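Local coordinates for protein bifunctional endomannanase/endoglucanase (Caldanaerobius polysaccharolyticus, PDB 3W0K) that probably hydrolyses internal beta-linkages of mannan and cellulose-type glucan chains, at residues N100-K105 / E137-G142. Sequence-based numbering, arbitrary orientation.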
loop_
_atom_site.group_PDB
_atom_site.type_symbol
_atom_site.label_atom_id
_atom_site.label_comp_id
_atom_site.label_asym_id
_atom_site.label_seq_id
_atom_site.Cartn_x
_atom_site.Cartn_y
_atom_site.Cartn_z
ATOM N N ASN A 100 5.154 20.358 6.048
ATOM C CA ASN A 100 6.041 19.240 5.754
ATOM C C ASN A 100 6.077 18.356 6.996
ATOM O O ASN A 100 6.707 18.693 8.000
ATOM C CB ASN A 100 7.458 19.718 5.427
ATOM C CG ASN A 100 8.436 18.564 5.273
ATOM O OD1 ASN A 100 8.033 17.403 5.167
ATOM N ND2 ASN A 100 9.726 18.873 5.289
ATOM N N LEU A 101 5.416 17.209 6.901
ATOM C CA LEU A 101 5.328 16.252 7.996
ATOM C C LEU A 101 6.669 15.834 8.591
ATOM O O LEU A 101 6.776 15.601 9.791
ATOM C CB LEU A 101 4.596 14.997 7.510
ATOM C CG LEU A 101 4.437 13.843 8.504
ATOM C CD1 LEU A 101 3.636 14.320 9.713
ATOM C CD2 LEU A 101 3.731 12.668 7.840
ATOM N N TRP A 102 7.698 15.773 7.758
ATOM C CA TRP A 102 8.995 15.318 8.226
ATOM C C TRP A 102 9.761 16.263 9.128
ATOM O O TRP A 102 10.633 15.822 9.865
ATOM C CB TRP A 102 9.843 14.856 7.037
ATOM C CG TRP A 102 9.041 13.955 6.159
ATOM C CD1 TRP A 102 8.601 14.220 4.895
ATOM C CD2 TRP A 102 8.441 12.708 6.539
ATOM N NE1 TRP A 102 7.749 13.231 4.472
ATOM C CE2 TRP A 102 7.633 12.289 5.459
ATOM C CE3 TRP A 102 8.501 11.912 7.690
ATOM C CZ2 TRP A 102 6.886 11.106 5.497
ATOM C CZ3 TRP A 102 7.757 10.735 7.727
ATOM C CH2 TRP A 102 6.961 10.345 6.637
ATOM N N LEU A 103 9.377 17.539 9.136
ATOM C CA LEU A 103 10.069 18.529 9.957
ATOM C C LEU A 103 9.184 19.442 10.793
ATOM O O LEU A 103 9.625 19.950 11.823
ATOM C CB LEU A 103 10.949 19.418 9.077
ATOM C CG LEU A 103 12.094 18.768 8.306
ATOM C CD1 LEU A 103 12.769 19.829 7.461
ATOM C CD2 LEU A 103 13.088 18.129 9.270
ATOM N N ASP A 104 7.958 19.683 10.339
ATOM C CA ASP A 104 7.058 20.599 11.041
ATOM C C ASP A 104 6.298 20.014 12.218
ATOM O O ASP A 104 5.483 19.101 12.056
ATOM C CB ASP A 104 6.065 21.226 10.058
ATOM C CG ASP A 104 6.749 21.981 8.935
ATOM O OD1 ASP A 104 7.929 22.366 9.089
ATOM O OD2 ASP A 104 6.099 22.199 7.897
ATOM N N LYS A 105 6.510 20.609 13.389
ATOM C CA LYS A 105 5.847 20.170 14.612
ATOM C C LYS A 105 4.326 20.227 14.478
ATOM O O LYS A 105 3.633 19.315 14.925
ATOM C CB LYS A 105 6.294 21.031 15.797
ATOM C CG LYS A 105 5.645 20.660 17.128
ATOM C CD LYS A 105 6.062 21.633 18.225
ATOM C CE LYS A 105 5.418 21.294 19.563
ATOM N NZ LYS A 105 3.940 21.489 19.565
ATOM N N GLU A 137 4.168 5.283 1.720
ATOM C CA GLU A 137 5.442 5.519 1.049
ATOM C C GLU A 137 6.231 6.802 1.348
ATOM O O GLU A 137 6.221 7.743 0.547
ATOM C CB GLU A 137 5.201 5.408 -0.466
ATOM C CG GLU A 137 4.607 4.056 -0.891
ATOM C CD GLU A 137 4.025 4.041 -2.302
ATOM O OE1 GLU A 137 3.670 5.111 -2.841
ATOM O OE2 GLU A 137 3.897 2.933 -2.872
ATOM N N PRO A 138 6.916 6.860 2.506
ATOM C CA PRO A 138 7.714 8.038 2.872
ATOM C C PRO A 138 8.744 8.290 1.765
ATOM O O PRO A 138 9.107 7.371 1.024
ATOM C CB PRO A 138 8.383 7.605 4.179
ATOM C CG PRO A 138 7.378 6.688 4.779
ATOM C CD PRO A 138 6.921 5.866 3.594
ATOM N N PRO A 139 9.234 9.533 1.642
ATOM C CA PRO A 139 10.210 9.891 0.610
ATOM C C PRO A 139 11.622 9.365 0.816
ATOM O O PRO A 139 11.916 8.665 1.788
ATOM C CB PRO A 139 10.177 11.415 0.638
ATOM C CG PRO A 139 9.984 11.705 2.089
ATOM C CD PRO A 139 8.928 10.693 2.502
ATOM N N ASN A 140 12.488 9.690 -0.136
ATOM C CA ASN A 140 13.878 9.276 -0.054
ATOM C C ASN A 140 14.603 10.084 1.005
ATOM O O ASN A 140 14.191 11.191 1.359
ATOM C CB ASN A 140 14.580 9.486 -1.395
ATOM C CG ASN A 140 14.264 8.395 -2.394
ATOM O OD1 ASN A 140 14.802 7.288 -2.311
ATOM N ND2 ASN A 140 13.398 8.699 -3.346
ATOM N N ILE A 141 15.656 9.495 1.553
ATOM C CA ILE A 141 16.477 10.182 2.536
ATOM C C ILE A 141 17.061 11.373 1.770
ATOM O O ILE A 141 17.558 11.217 0.652
ATOM C CB ILE A 141 17.602 9.253 3.038
ATOM C CG1 ILE A 141 16.989 8.055 3.769
ATOM C CG2 ILE A 141 18.556 10.012 3.952
ATOM C CD1 ILE A 141 17.939 6.880 3.925
ATOM N N GLY A 142 16.931 12.566 2.337
ATOM C CA GLY A 142 17.434 13.756 1.669
ATOM C C GLY A 142 16.355 14.525 0.927
ATOM O O GLY A 142 16.628 15.578 0.352
#
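A tryptophan packed against two consecutive prolines joins two loops of this beta/alpha barrel, those following its third and fourth strands. The buried contact rests on Trp102, Pro138 and Pro139, and no hydrogen bond crosses it. Pro139 meets the indole mainly at its pyrrole side, with CD 3.4 Å from Trp102 NE1 and reaching on to CZ2, and CG also near that nitrogen. Further along the ring, Pro138 CB comes to 3.9 Å from Trp102 CH2 at the six-membered end. Both prolines approach obliquely. With CG anti to its own carbonyl carbon (chi1 -48°), Trp102 carries the indole across to them, while Leu101 CD2 lies above one ring face, toward its rim. Replacing Trp102 by an alanine is likely to open a gap beside the Pro138 and Pro139 rings and remove the apolar link between segments 100-105 and 137-142.

Behind the indole the backbone is folded tightly. Asn100 OD1 accepts from Trp102 N at 3.1 Å, an Asx turn, with the donor well above the carbonyl plane. Asp104 OD2 takes Asn100 N at 2.8 Å, and Asn100 O accepts from both Leu103 N and Asp104 N.

Glu137, just before the prolines, has a position consistent with that of the acid/base in family 5 relatives; its CB points away from segment 100-105, and OE2 forms a salt bridge with Arg196. Tyr89 stacks edge-to-face with Trp102 and hydrogen-bonds Glu137 O. Around this core, helix 105-121 begins just beyond Asp104, while helix 148-165 packs against both loops, its Leu154 touching Leu101 and His151 touching Pro138.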